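Local coordinates for mannitol dehydrogenase (Pseudomonas fluorescens, PDB 1M2W), which probably catalyses the NAD-dependent interconversion of D-mannitol and D-fructose, and is captured here with both the dinucleotide and D-mannitol bound, at residues A[229-234]-A[256-261]; A[233-238]-A[370-375]. All coordinates share one frame; numbering follows the deposited sequence.

Contact 1 of 2, residues A[229-234]-A[256-261]; sequences VDRITP and VVCEPF. With NAD (nicotinamide-adenine-dinucleotide), chain C; MTL (D-mannitol), chain D.
Cys258 SG sits over the centre of one face of the Arg231 guanidinium, 3.5 Å from NE, while the carbonyl oxygen of Glu259 lies at its edge. Arg231 NE donates to Glu259 O at 3.0 Å, nearly in line with the carbonyl, and NH2 adds weak bonds to Glu259 O and Pro260 O. NH1 bonds to Ala40 O, Glu87 forms a salt bridge with NH2, and Tyr44 provides a cation-pi contact, which together probably fix the plane of this buried group. At the edge of the Phe261 ring, CE2 meets Asp230 OD2 at 3.3 Å, carboxylate and ring being turned 63° apart.

The backbones join through Glu259 N and Ile232 O, 3.1 Å apart. With CG placed between its own N and carbonyl carbon (chi1 62°), Glu259, extended beyond CG, reaches back across Ile232, and OE1 takes the Ile232 N-H at 2.8 Å in a nearly straight bond on its anti side, 29° out of the carboxylate plane. The same OE1 is 4.4 Å from Asp230 OD1; Arg361 forms salt bridges with both and probably offsets their repulsion. Asp230 OD1 also accepts from mannitol O1 at 2.6 Å, and Thr233 N donates to NAD O7N at 3.0 Å. In this dehydrogenase active site, the end of strand 227-230 and the loop after it hold one end of the polyol, through Asp230 OD1 and Arg231 N, and the nicotinamide carboxamide, through Thr233.

Contact 2 of 2, residues A[233-238]-A[370-375]; sequences TPMTST and QLERVC. With NAD (nicotinamide-adenine-dinucleotide), chain C; MTL (D-mannitol), chain D.
Met235 N donates to Gln370 OE1 at 2.9 Å, with the donor tilted only 16° from the plane of the side-chain carbonyl. The other end of the same amide returns the bond: Gln370 NE2 gives a nearly straight hydrogen bond (169°) to Met235 O, 3.0 Å away and above that carbonyl's plane. A bend at chi2 (95°) turns the amide to meet both backbone groups of one residue. Met235, a selenomethionine here, lays its CE against Gln370 CB and 3.5 Å from Glu372 OE2, and its CG rests 3.7 Å from Arg373 CG, the two chains sliding past each other in opposite directions. An alanine in place of Gln370 would remove the amide and would probably leave Met235 N and O without these mates, making the loop less firmly tied to the helix.

The Arg373 side chain runs past Met235 to the ligands. Thr233 O lies over one face of its guanidinium, towards the rim, while NH1 donates to mannitol O4 and NH2 to mannitol O3, each at 2.9 Å. Asp369 forms a salt bridge with NE, which is likely to steady the group's orientation. This is an interdomain active-site cleft: the nicotinamide-binding loop of the Rossmann domain meets a polyol-binding helix of the C-terminal domain.

Overall arrangement
From the N terminus, the chain lays down most of the Rossmann sheet before strand 227-230 delivers the segment from which both contacts start, with Thr233 and Pro234 in common. Contact 1 closes the shorter loop: after helix 238-248 the chain returns at 256-261. Contact 2 closes a far longer one, with 131 residues between its segments, running through helix 289-313 to helix 371-375. The two loops overlap, the second starting inside the first and ending well beyond it. The centres of the two contacts are about 11 Å apart. Contact 1 ties the end of the three-stranded sheet to the edge of the seven-stranded one, and contact 2 ties the same loop to the helical C-terminal domain; both touch NAD and mannitol.

Contact 1 of 2, residues A[229-234]-A[256-261]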
# COMPACT_ATOMS: atom_id res chain seq x y z
N VAL A 229 2.28 8.40 1.23
CA VAL A 229 0.92 8.38 0.73
C VAL A 229 0.01 7.85 1.83
O VAL A 229 0.40 6.95 2.54
CB VAL A 229 0.82 7.45 -0.51
CG1 VAL A 229 1.66 8.07 -1.66
CG2 VAL A 229 1.35 6.04 -0.16
N ASP A 230 -1.19 8.40 1.97
CA ASP A 230 -2.05 7.96 3.08
C ASP A 230 -3.56 8.11 2.80
O ASP A 230 -4.02 9.21 2.49
CB ASP A 230 -1.71 8.81 4.34
CG ASP A 230 -2.40 8.32 5.64
OD1 ASP A 230 -3.06 7.26 5.63
OD2 ASP A 230 -2.27 9.01 6.68
N ARG A 231 -4.29 6.99 2.85
CA ARG A 231 -5.74 7.01 2.80
C ARG A 231 -6.21 5.57 3.07
O ARG A 231 -5.88 4.66 2.31
CB ARG A 231 -6.31 7.46 1.46
CG ARG A 231 -7.84 7.72 1.60
CD ARG A 231 -8.44 8.46 0.44
NE ARG A 231 -9.54 9.32 0.91
CZ ARG A 231 -10.17 10.22 0.17
NH1 ARG A 231 -9.85 10.39 -1.11
NH2 ARG A 231 -11.11 11.01 0.72
N ILE A 232 -6.95 5.36 4.18
CA ILE A 232 -7.43 4.02 4.48
C ILE A 232 -8.52 3.65 3.48
O ILE A 232 -9.51 4.38 3.30
CB ILE A 232 -7.92 3.96 5.92
CG1 ILE A 232 -6.71 4.18 6.87
CG2 ILE A 232 -8.61 2.60 6.20
CD1 ILE A 232 -7.14 4.43 8.33
N THR A 233 -8.32 2.52 2.82
CA THR A 233 -9.23 2.04 1.77
C THR A 233 -9.48 0.54 1.96
O THR A 233 -8.62 -0.29 1.64
CB THR A 233 -8.54 2.28 0.37
OG1 THR A 233 -8.15 3.67 0.28
CG2 THR A 233 -9.50 1.97 -0.80
N PRO A 234 -10.65 0.16 2.48
CA PRO A 234 -10.99 -1.26 2.69
C PRO A 234 -11.14 -2.05 1.39
O PRO A 234 -11.20 -1.49 0.25
CB PRO A 234 -12.36 -1.21 3.39
CG PRO A 234 -12.45 0.19 3.94
CD PRO A 234 -11.74 1.05 2.92
N VAL A 256 -15.34 2.50 -4.82
CA VAL A 256 -14.21 2.36 -3.90
C VAL A 256 -14.62 3.09 -2.64
O VAL A 256 -15.11 4.22 -2.70
CB VAL A 256 -12.89 2.94 -4.46
CG1 VAL A 256 -13.01 4.44 -4.84
CG2 VAL A 256 -11.79 2.78 -3.39
N VAL A 257 -14.54 2.40 -1.50
CA VAL A 257 -14.89 3.03 -0.21
C VAL A 257 -13.57 3.50 0.39
O VAL A 257 -12.54 2.84 0.22
CB VAL A 257 -15.51 1.99 0.75
CG1 VAL A 257 -15.42 2.46 2.21
CG2 VAL A 257 -16.96 1.81 0.40
N CYS A 258 -13.58 4.64 1.07
CA CYS A 258 -12.35 5.12 1.72
C CYS A 258 -12.78 6.05 2.85
O CYS A 258 -13.95 6.43 2.93
CB CYS A 258 -11.47 5.92 0.74
SG CYS A 258 -12.30 7.35 -0.04
N GLU A 259 -11.84 6.41 3.71
CA GLU A 259 -12.13 7.34 4.81
C GLU A 259 -12.02 8.77 4.25
O GLU A 259 -11.47 8.99 3.16
CB GLU A 259 -11.07 7.19 5.92
CG GLU A 259 -9.66 7.54 5.36
CD GLU A 259 -8.60 7.53 6.46
OE1 GLU A 259 -7.42 7.26 6.15
OE2 GLU A 259 -8.94 7.84 7.62
N PRO A 260 -12.56 9.76 4.98
CA PRO A 260 -12.49 11.15 4.50
C PRO A 260 -11.05 11.68 4.43
O PRO A 260 -10.71 12.42 3.50
CB PRO A 260 -13.29 11.92 5.57
CG PRO A 260 -14.29 10.93 6.04
CD PRO A 260 -13.50 9.64 6.11
N PHE A 261 -10.22 11.32 5.40
CA PHE A 261 -8.85 11.85 5.45
C PHE A 261 -8.01 11.37 4.28
O PHE A 261 -8.16 10.23 3.86
CB PHE A 261 -8.14 11.43 6.73
CG PHE A 261 -6.71 11.93 6.82
CD1 PHE A 261 -6.46 13.25 7.24
CD2 PHE A 261 -5.64 11.13 6.46
CE1 PHE A 261 -5.12 13.75 7.28
CE2 PHE A 261 -4.31 11.62 6.50
CZ PHE A 261 -4.07 12.92 6.92
PA NAD C . -5.97 -3.92 -4.07
O1A NAD C . -5.89 -5.29 -3.63
O2A NAD C . -7.29 -3.15 -4.29
O5B NAD C . -5.12 -3.77 -5.44
C5B NAD C . -3.73 -4.18 -5.44
C4B NAD C . -3.35 -3.88 -6.92
O4B NAD C . -1.90 -4.25 -7.06
C3B NAD C . -4.01 -4.79 -7.97
O3B NAD C . -4.04 -4.00 -9.14
C2B NAD C . -3.07 -5.98 -8.05
O2B NAD C . -3.25 -6.87 -9.17
C1B NAD C . -1.73 -5.23 -8.10
N9A NAD C . -0.60 -6.07 -7.79
C8A NAD C . -0.37 -6.98 -6.77
N7A NAD C . 0.84 -7.54 -6.82
C5A NAD C . 1.40 -6.95 -7.96
C6A NAD C . 2.67 -7.14 -8.52
N6A NAD C . 3.62 -7.94 -8.05
N1A NAD C . 2.98 -6.40 -9.70
C2A NAD C . 2.04 -5.52 -10.27
N3A NAD C . 0.77 -5.30 -9.73
C4A NAD C . 0.51 -6.05 -8.57
O3 NAD C . -5.12 -3.05 -3.05
PN NAD C . -4.98 -1.49 -2.71
O1N NAD C . -5.92 -1.07 -1.64
O2N NAD C . -5.07 -0.79 -4.00
O5D NAD C . -3.47 -1.45 -2.10
C5D NAD C . -2.39 -1.48 -3.09
C4D NAD C . -1.12 -0.88 -2.53
O4D NAD C . -1.10 0.57 -2.43
C3D NAD C . -0.62 -1.40 -1.14
O3D NAD C . -0.00 -2.66 -1.22
C2D NAD C . 0.26 -0.25 -0.60
O2D NAD C . 1.68 -0.28 -0.91
C1D NAD C . -0.45 0.97 -1.15
N1N NAD C . -1.47 1.52 -0.22
C2N NAD C . -2.76 0.96 0.12
C3N NAD C . -3.51 1.67 1.09
C7N NAD C . -4.86 1.13 1.56
O7N NAD C . -5.47 1.73 2.59
N7N NAD C . -5.29 0.05 0.97
C4N NAD C . -2.99 2.88 1.68
C5N NAD C . -1.72 3.37 1.28
C6N NAD C . -0.96 2.71 0.35
O1 MTL D . -2.74 5.00 4.36
C1 MTL D . -3.03 3.89 5.23
C2 MTL D . -2.55 2.63 4.52
O2 MTL D . -1.12 2.68 4.25
C3 MTL D . -2.92 1.38 5.33
O3 MTL D . -4.36 1.22 5.26
C4 MTL D . -2.23 0.13 4.73
O4 MTL D . -2.90 -0.27 3.53
C5 MTL D . -2.30 -1.03 5.73
O5 MTL D . -1.52 -0.72 6.89
C6 MTL D . -1.77 -2.37 5.09
O6 MTL D . -1.63 -3.33 6.14
O HOH W 1 -12.67 -0.06 -1.32

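Contact 2 of 2, residues A[233-238]-A[370-375]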
# COMPACT_ATOMS: atom_id res chain seq x y z
N THR A 233 -8.32 2.52 2.82
CA THR A 233 -9.23 2.04 1.77
C THR A 233 -9.48 0.54 1.96
O THR A 233 -8.62 -0.29 1.64
CB THR A 233 -8.54 2.28 0.37
OG1 THR A 233 -8.15 3.67 0.28
CG2 THR A 233 -9.50 1.97 -0.80
N PRO A 234 -10.65 0.16 2.48
CA PRO A 234 -10.99 -1.26 2.69
C PRO A 234 -11.14 -2.05 1.39
O PRO A 234 -11.20 -1.49 0.25
CB PRO A 234 -12.36 -1.21 3.39
CG PRO A 234 -12.45 0.19 3.94
CD PRO A 234 -11.74 1.05 2.92
N MSE A 235 -11.24 -3.38 1.53
CA MSE A 235 -11.48 -4.19 0.35
C MSE A 235 -12.94 -4.03 -0.04
O MSE A 235 -13.82 -3.77 0.79
CB MSE A 235 -11.19 -5.67 0.61
CG MSE A 235 -9.75 -5.90 1.08
SE MSE A 235 -9.40 -7.85 1.35
CE MSE A 235 -10.68 -8.25 2.76
N THR A 236 -13.18 -4.22 -1.33
CA THR A 236 -14.51 -4.14 -1.89
C THR A 236 -15.42 -5.13 -1.17
O THR A 236 -14.97 -6.21 -0.75
CB THR A 236 -14.45 -4.54 -3.43
OG1 THR A 236 -15.78 -4.61 -3.97
CG2 THR A 236 -13.81 -5.92 -3.60
N SER A 237 -16.67 -4.78 -0.97
CA SER A 237 -17.62 -5.72 -0.36
C SER A 237 -19.01 -5.54 -0.94
O SER A 237 -19.42 -4.44 -1.34
CB SER A 237 -17.72 -5.55 1.16
OG SER A 237 -18.48 -4.41 1.54
N THR A 238 -19.75 -6.64 -0.98
CA THR A 238 -21.13 -6.58 -1.41
C THR A 238 -21.88 -5.64 -0.48
O THR A 238 -22.71 -4.83 -0.93
CB THR A 238 -21.76 -7.96 -1.30
OG1 THR A 238 -21.08 -8.82 -2.21
CG2 THR A 238 -23.28 -7.91 -1.56
N GLN A 370 -11.38 -4.38 6.95
CA GLN A 370 -11.18 -5.79 7.30
C GLN A 370 -9.80 -6.12 7.84
O GLN A 370 -8.81 -5.76 7.23
CB GLN A 370 -11.41 -6.66 6.07
CG GLN A 370 -12.75 -6.38 5.38
CD GLN A 370 -12.68 -5.39 4.23
OE1 GLN A 370 -11.72 -4.65 4.10
NE2 GLN A 370 -13.73 -5.37 3.38
N LEU A 371 -9.76 -6.81 8.99
CA LEU A 371 -8.47 -7.20 9.54
C LEU A 371 -7.82 -8.15 8.54
O LEU A 371 -6.61 -8.22 8.47
CB LEU A 371 -8.64 -7.88 10.91
CG LEU A 371 -9.05 -6.94 12.05
CD1 LEU A 371 -8.96 -7.75 13.35
CD2 LEU A 371 -8.13 -5.73 12.11
N GLU A 372 -8.62 -8.87 7.74
CA GLU A 372 -8.00 -9.75 6.76
C GLU A 372 -7.13 -8.93 5.79
O GLU A 372 -6.07 -9.39 5.34
CB GLU A 372 -9.03 -10.54 5.91
CG GLU A 372 -8.32 -11.33 4.84
CD GLU A 372 -9.23 -12.24 4.01
OE1 GLU A 372 -9.01 -13.49 4.04
OE2 GLU A 372 -10.13 -11.70 3.33
N ARG A 373 -7.59 -7.73 5.45
CA ARG A 373 -6.83 -6.87 4.55
C ARG A 373 -5.51 -6.41 5.21
O ARG A 373 -4.42 -6.51 4.61
CB ARG A 373 -7.66 -5.60 4.20
CG ARG A 373 -6.96 -4.71 3.19
CD ARG A 373 -7.71 -3.40 3.03
NE ARG A 373 -7.50 -2.49 4.18
CZ ARG A 373 -6.42 -1.74 4.34
NH1 ARG A 373 -5.42 -1.78 3.42
NH2 ARG A 373 -6.33 -0.90 5.37
N VAL A 374 -5.61 -5.92 6.43
CA VAL A 374 -4.43 -5.41 7.15
C VAL A 374 -3.46 -6.59 7.42
O VAL A 374 -2.26 -6.43 7.28
CB VAL A 374 -4.84 -4.71 8.45
CG1 VAL A 374 -3.61 -4.13 9.15
CG2 VAL A 374 -5.79 -3.58 8.12
N CYS A 375 -4.01 -7.76 7.76
CA CYS A 375 -3.18 -8.95 8.03
C CYS A 375 -2.46 -9.45 6.83
O CYS A 375 -1.36 -10.04 6.94
CB CYS A 375 -4.03 -10.16 8.51
SG CYS A 375 -4.82 -10.04 10.09
PA NAD C . -5.97 -3.92 -4.07
O1A NAD C . -5.89 -5.29 -3.63
O2A NAD C . -7.29 -3.15 -4.29
O5B NAD C . -5.12 -3.77 -5.44
C5B NAD C . -3.73 -4.18 -5.44
C4B NAD C . -3.35 -3.88 -6.92
O4B NAD C . -1.90 -4.25 -7.06
C3B NAD C . -4.01 -4.79 -7.97
O3B NAD C . -4.04 -4.00 -9.14
C2B NAD C . -3.07 -5.98 -8.05
O2B NAD C . -3.25 -6.87 -9.17
C1B NAD C . -1.73 -5.23 -8.10
N9A NAD C . -0.60 -6.07 -7.79
C8A NAD C . -0.37 -6.98 -6.77
N7A NAD C . 0.84 -7.54 -6.82
C5A NAD C . 1.40 -6.95 -7.96
C6A NAD C . 2.67 -7.14 -8.52
N6A NAD C . 3.62 -7.94 -8.05
N1A NAD C . 2.98 -6.40 -9.70
C2A NAD C . 2.04 -5.52 -10.27
N3A NAD C . 0.77 -5.30 -9.73
C4A NAD C . 0.51 -6.05 -8.57
O3 NAD C . -5.12 -3.05 -3.05
PN NAD C . -4.98 -1.49 -2.71
O1N NAD C . -5.92 -1.07 -1.64
O2N NAD C . -5.07 -0.79 -4.00
O5D NAD C . -3.47 -1.45 -2.10
C5D NAD C . -2.39 -1.48 -3.09
C4D NAD C . -1.12 -0.88 -2.53
O4D NAD C . -1.10 0.57 -2.43
C3D NAD C . -0.62 -1.40 -1.14
O3D NAD C . -0.00 -2.66 -1.22
C2D NAD C . 0.26 -0.25 -0.60
O2D NAD C . 1.68 -0.28 -0.91
C1D NAD C . -0.45 0.97 -1.15
N1N NAD C . -1.47 1.52 -0.22
C2N NAD C . -2.76 0.96 0.12
C3N NAD C . -3.51 1.67 1.09
C7N NAD C . -4.86 1.13 1.56
O7N NAD C . -5.47 1.73 2.59
N7N NAD C . -5.29 0.05 0.97
C4N NAD C . -2.99 2.88 1.68
C5N NAD C . -1.72 3.37 1.28
C6N NAD C . -0.96 2.71 0.35
O1 MTL D . -2.74 5.00 4.36
C1 MTL D . -3.03 3.89 5.23
C2 MTL D . -2.55 2.63 4.52
O2 MTL D . -1.12 2.68 4.25
C3 MTL D . -2.92 1.38 5.33
O3 MTL D . -4.36 1.22 5.26
C4 MTL D . -2.23 0.13 4.73
O4 MTL D . -2.90 -0.27 3.53
C5 MTL D . -2.30 -1.03 5.73
O5 MTL D . -1.52 -0.72 6.89
C6 MTL D . -1.77 -2.37 5.09
O6 MTL D . -1.63 -3.33 6.14